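Local coordinates for hyperpolarization-activated (Ih) channel (Strongylocentrotus purpuratus, PDB 2PTM), which forms a hyperpolarization-activated ion channel, probably potassium-conducting, whose C-terminal region joins a C-linker to a cyclic nucleotide-binding domain that binds cAMP, at the interface of chains A and B. Numbering follows the deposited sequence. Chains: chain A/B, Hyperpolarization-activated (Ih) channel.

Contact 1: the interface of chains A and B. Residues chain A 108, 110-111, 152; chain B 85, 89, 179.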
loop_
_atom_site.group_PDB
_atom_site.type_symbol
_atom_site.label_atom_id
_atom_site.label_comp_id
_atom_site.label_asym_id
_atom_site.label_seq_id
_atom_site.Cartn_x
_atom_site.Cartn_y
_atom_site.Cartn_z
ATOM N N GLU A 108 -29.035 -3.341 -8.484
ATOM C CA GLU A 108 -29.194 -3.331 -9.933
ATOM C C GLU A 108 -28.758 -1.992 -10.508
ATOM O O GLU A 108 -29.063 -0.944 -9.942
ATOM C CB GLU A 108 -30.656 -3.600 -10.295
ATOM C CG GLU A 108 -30.948 -3.703 -11.784
ATOM C CD GLU A 108 -31.266 -2.367 -12.425
ATOM O OE1 GLU A 108 -31.758 -1.455 -11.722
ATOM O OE2 GLU A 108 -31.026 -2.234 -13.644
ATOM N N THR A 110 -25.714 -0.666 -10.964
ATOM C CA THR A 110 -24.440 -0.097 -10.539
ATOM C C THR A 110 -23.296 -0.859 -11.201
ATOM O O THR A 110 -23.519 -1.899 -11.828
ATOM C CB THR A 110 -24.270 -0.192 -9.007
ATOM O OG1 THR A 110 -24.271 -1.569 -8.617
ATOM C CG2 THR A 110 -25.405 0.533 -8.280
ATOM N N PHE A 111 -22.076 -0.352 -11.061
ATOM C CA PHE A 111 -20.887 -1.094 -11.478
ATOM C C PHE A 111 -20.534 -2.117 -10.406
ATOM O O PHE A 111 -20.796 -1.898 -9.223
ATOM C CB PHE A 111 -19.688 -0.162 -11.673
ATOM C CG PHE A 111 -19.818 0.766 -12.843
ATOM C CD1 PHE A 111 -20.648 0.450 -13.910
ATOM C CD2 PHE A 111 -19.087 1.948 -12.892
ATOM C CE1 PHE A 111 -20.762 1.302 -14.989
ATOM C CE2 PHE A 111 -19.195 2.806 -13.978
ATOM C CZ PHE A 111 -20.034 2.479 -15.024
ATOM N N ARG A 152 -23.090 -3.413 -16.265
ATOM C CA ARG A 152 -23.663 -3.107 -14.954
ATOM C C ARG A 152 -24.372 -4.308 -14.350
ATOM O O ARG A 152 -24.695 -5.252 -15.056
ATOM C CB ARG A 152 -24.632 -1.931 -15.058
ATOM C CG ARG A 152 -23.994 -0.669 -15.622
ATOM C CD ARG A 152 -25.026 0.413 -15.862
ATOM N NE ARG A 152 -24.410 1.649 -16.344
ATOM C CZ ARG A 152 -24.078 2.667 -15.556
ATOM N NH1 ARG A 152 -24.316 2.597 -14.253
ATOM N NH2 ARG A 152 -23.524 3.761 -16.063
ATOM N N ASN B 85 -28.250 5.433 -5.104
ATOM C CA ASN B 85 -26.996 4.717 -5.314
ATOM C C ASN B 85 -25.843 5.673 -5.590
ATOM O O ASN B 85 -24.704 5.401 -5.207
ATOM C CB ASN B 85 -27.122 3.706 -6.453
ATOM C CG ASN B 85 -28.082 2.576 -6.130
ATOM O OD1 ASN B 85 -28.188 2.140 -4.980
ATOM N ND2 ASN B 85 -28.784 2.087 -7.150
ATOM N N ARG B 89 -22.633 6.034 -3.098
ATOM C CA ARG B 89 -21.289 5.869 -3.640
ATOM C C ARG B 89 -20.382 7.033 -3.241
ATOM O O ARG B 89 -19.254 6.831 -2.792
ATOM C CB ARG B 89 -21.334 5.745 -5.164
ATOM C CG ARG B 89 -19.976 5.448 -5.797
ATOM C CD ARG B 89 -19.545 4.021 -5.519
ATOM N NE ARG B 89 -20.447 3.055 -6.145
ATOM C CZ ARG B 89 -20.382 1.739 -5.969
ATOM N NH1 ARG B 89 -19.461 1.220 -5.168
ATOM N NH2 ARG B 89 -21.241 0.942 -6.592
ATOM N N GLU B 179 -20.080 6.048 -13.507
ATOM C CA GLU B 179 -21.129 5.170 -13.024
ATOM C C GLU B 179 -22.478 5.868 -13.130
ATOM O O GLU B 179 -23.493 5.231 -13.401
ATOM C CB GLU B 179 -20.850 4.743 -11.582
ATOM C CG GLU B 179 -21.722 3.603 -11.097
ATOM C CD GLU B 179 -21.263 3.034 -9.771
ATOM O OE1 GLU B 179 -20.421 3.678 -9.107
ATOM O OE2 GLU B 179 -21.751 1.944 -9.394
HETATM O O HOH W 1 -30.605 -0.373 -7.644
#

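Contact 2: the interface of chains A and B. Residues chain A 30, 33-34, 37-38, 100; chain B 56, 60, 63-64.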
loop_
_atom_site.group_PDB
_atom_site.type_symbol
_atom_site.label_atom_id
_atom_site.label_comp_id
_atom_site.label_asym_id
_atom_site.label_seq_id
_atom_site.Cartn_x
_atom_site.Cartn_y
_atom_site.Cartn_z
ATOM N N LEU A 30 -29.067 1.320 14.607
ATOM C CA LEU A 30 -27.821 1.140 13.872
ATOM C C LEU A 30 -26.699 0.674 14.793
ATOM O O LEU A 30 -25.860 -0.131 14.394
ATOM C CB LEU A 30 -27.434 2.448 13.186
ATOM C CG LEU A 30 -26.143 2.495 12.371
ATOM C CD1 LEU A 30 -26.046 1.305 11.435
ATOM C CD2 LEU A 30 -26.076 3.800 11.587
ATOM N N LYS A 33 -27.339 -2.882 15.163
ATOM C CA LYS A 33 -26.965 -3.618 13.958
ATOM C C LYS A 33 -25.471 -3.924 13.972
ATOM O O LYS A 33 -25.040 -5.042 13.665
ATOM C CB LYS A 33 -27.318 -2.823 12.702
ATOM C CG LYS A 33 -26.875 -3.504 11.405
ATOM C CD LYS A 33 -27.405 -2.805 10.159
ATOM C CE LYS A 33 -27.207 -3.699 8.905
ATOM N NZ LYS A 33 -27.094 -2.901 7.669
ATOM N N ILE A 34 -24.688 -2.920 14.343
ATOM C CA ILE A 34 -23.238 -3.058 14.398
ATOM C C ILE A 34 -22.800 -4.039 15.485
ATOM O O ILE A 34 -21.983 -4.919 15.234
ATOM C CB ILE A 34 -22.584 -1.688 14.578
ATOM C CG1 ILE A 34 -22.857 -0.856 13.327
ATOM C CG2 ILE A 34 -21.082 -1.823 14.838
ATOM C CD1 ILE A 34 -22.532 0.617 13.470
ATOM N N TYR A 37 -23.591 -7.491 14.425
ATOM C CA TYR A 37 -22.629 -7.927 13.410
ATOM C C TYR A 37 -21.335 -8.440 14.055
ATOM O O TYR A 37 -20.852 -9.520 13.712
ATOM C CB TYR A 37 -22.338 -6.799 12.400
ATOM C CG TYR A 37 -21.246 -7.136 11.395
ATOM C CD1 TYR A 37 -21.558 -7.622 10.128
ATOM C CD2 TYR A 37 -19.901 -6.991 11.725
ATOM C CE1 TYR A 37 -20.557 -7.930 9.207
ATOM C CE2 TYR A 37 -18.897 -7.303 10.809
ATOM C CZ TYR A 37 -19.232 -7.767 9.557
ATOM O OH TYR A 37 -18.228 -8.078 8.664
ATOM N N TYR A 38 -20.772 -7.683 14.992
ATOM C CA TYR A 38 -19.526 -8.121 15.628
ATOM C C TYR A 38 -19.731 -9.427 16.367
ATOM O O TYR A 38 -18.881 -10.312 16.323
ATOM C CB TYR A 38 -18.977 -7.068 16.593
ATOM C CG TYR A 38 -18.098 -6.030 15.925
ATOM C CD1 TYR A 38 -18.633 -4.843 15.452
ATOM C CD2 TYR A 38 -16.734 -6.246 15.759
ATOM C CE1 TYR A 38 -17.836 -3.895 14.832
ATOM C CE2 TYR A 38 -15.928 -5.303 15.141
ATOM C CZ TYR A 38 -16.488 -4.128 14.685
ATOM O OH TYR A 38 -15.708 -3.177 14.073
ATOM N N GLN A 100 -26.045 -9.098 6.754
ATOM C CA GLN A 100 -27.163 -9.268 7.676
ATOM C C GLN A 100 -28.497 -9.262 6.944
ATOM O O GLN A 100 -28.582 -8.786 5.818
ATOM C CB GLN A 100 -27.133 -8.149 8.724
ATOM C CG GLN A 100 -26.013 -8.344 9.755
ATOM C CD GLN A 100 -25.748 -7.119 10.589
ATOM O OE1 GLN A 100 -25.292 -6.101 10.074
ATOM N NE2 GLN A 100 -26.011 -7.212 11.898
ATOM N N VAL B 56 -16.177 -4.263 9.309
ATOM C CA VAL B 56 -17.607 -4.449 9.107
ATOM C C VAL B 56 -17.953 -4.696 7.639
ATOM O O VAL B 56 -17.088 -4.681 6.764
ATOM C CB VAL B 56 -18.428 -3.246 9.660
ATOM C CG1 VAL B 56 -18.132 -3.012 11.142
ATOM C CG2 VAL B 56 -18.138 -1.996 8.876
ATOM N N ILE B 60 -22.841 -2.005 6.414
ATOM C CA ILE B 60 -22.618 -1.180 7.596
ATOM C C ILE B 60 -21.836 0.080 7.215
ATOM O O ILE B 60 -22.161 1.183 7.666
ATOM C CB ILE B 60 -21.919 -1.962 8.713
ATOM C CG1 ILE B 60 -22.893 -3.006 9.280
ATOM C CG2 ILE B 60 -21.393 -1.000 9.812
ATOM C CD1 ILE B 60 -22.304 -3.937 10.300
ATOM N N ASP B 63 -24.234 2.444 5.582
ATOM C CA ASP B 63 -25.162 2.972 6.579
ATOM C C ASP B 63 -24.486 4.028 7.441
ATOM O O ASP B 63 -25.053 5.093 7.700
ATOM C CB ASP B 63 -25.705 1.846 7.463
ATOM C CG ASP B 63 -26.623 0.909 6.711
ATOM O OD1 ASP B 63 -26.985 1.218 5.560
ATOM O OD2 ASP B 63 -26.985 -0.143 7.271
ATOM N N VAL B 64 -23.269 3.742 7.881
ATOM C CA VAL B 64 -22.563 4.691 8.735
ATOM C C VAL B 64 -22.169 5.948 7.962
ATOM O O VAL B 64 -22.342 7.062 8.453
ATOM C CB VAL B 64 -21.331 4.060 9.415
ATOM C CG1 VAL B 64 -20.618 5.101 10.266
ATOM C CG2 VAL B 64 -21.755 2.866 10.268
#

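Contact 1: the interface of chains A and B
A:Phe111 and B:Glu179 lie alongside each other, their side chains running in opposite directions with ring and carboxylate only 1° from parallel. The methylene CG of B:Glu179 sits 3.6 Å above the A:Phe111 ring plane, displaced toward the rim. With CG anti to the backbone N (chi1 -168°) and an extended chain beyond it, B:Glu179 carries its carboxylate back along the ring to the backbone. There OE2 accepts from A:Phe111 N at 2.9 Å, met from above the carboxylate plane, 35° out of it. B:Arg89 NH2 makes a same-side salt bridge to this OE2 at 3.0 Å, although its hydrogen bond is weakly aligned; the charge would help to hold the carboxylate in place.

At the other end of the residue, A:Arg152 grips the main-chain oxygen end-on with two nitrogens. NH1 meets B:Glu179 O at 2.9 Å on a lone pair, whereas NH2, 3.0 Å from that O, comes from above the carbonyl plane. A:Phe111 CE1 lies over the centre of one guanidinium face, bracing it. Farther out, the side chains of A:Thr110 and B:Asn85 cross at about a right angle, A:Thr110 CG2 lying 3.9 Å from B:Asn85 ND2, and a water links B:Asn85 ND2 to A:Glu108 O.

B:Glu179 closes helix 170-179, so the guanidinium caps a helix C-terminus. The site joins this helix and helix 84-93 of chain B to two loops of chain A's cyclic nucleotide-binding domain, before strand 114-118 and after helix 145-149.

Contact 2: the interface of chains A and B
B:Ile60 is the apolar centre, hiding 80 Å² of its surface against chain A. Its CD1 methyl lies on one side of the A:Tyr37 ring plane, above the CB-CG bond at the root of the ring, 3.5 Å from A:Tyr37 CG. Its other branch, CG2, meets A:Ile34 CG1 at 3.8 Å, the two side chains crossing obliquely. A:Tyr37 is placed by its CG lying anti to the backbone N (chi1 174°), and the same side of the ring reaches B:Val56 toward the phenol tip, with A:Tyr37 CE2 3.6 Å from B:Val56 CA. An alanine in place of A:Tyr37 would probably leave B:Val56 and much of the B:Ile60 CD1 methyl without the ring that packs on them, opening a gap between helix 28-42 and the loop before helix 58-68.

Around this centre the packing thins. A:Tyr38 offers CE1 to B:Val56 CG1 at 3.8 Å, A:Ile34 and B:Val64 cross at about a right angle, touching through CD1 and CG2, and A:Leu30 CD1 lies 4.0 Å from B:Asp63 CB.

The polar rim is a salt bridge in which A:Lys33, extended along its whole length, brings NZ to B:Asp63 OD2 at 2.8 Å, nearly along the C-O axis of that oxygen. Behind it, A:Gln100 NE2 donates to A:Lys33 O at 3.0 Å, a nearly straight bond (166° at H) that ties helix 28-42 to the segment after strand 95-99 of the same chain and leaves the amide OE1 facing B:Ile60.

In the fold, helix 28-42 of chain A rests on helix 58-68 of chain B and the loop just before it, the C-linker elbow-on-shoulder contact of HCN-type channels; A:Gln100 follows strand 95-99.

The C-alpha centres of contact 1 and contact 2 are about 21 Å apart, and the two have no residue or secondary-structure element in common. Contact 2 joins C-linker helices, reached from the chain A side also by a residue following a strand, whereas contact 1 brings loops of one nucleotide-binding domain to helices 84-93 and 170-179 of the neighbour. Both levels of the region therefore touch between adjacent subunits. In the deposited four-copy assembly, consistent with a tetrameric channel, separate anchoring points would restrict rocking between neighbours. The levels might be coupled within a chain through A:Gln100 and A:Lys33, which the structure alone does not show.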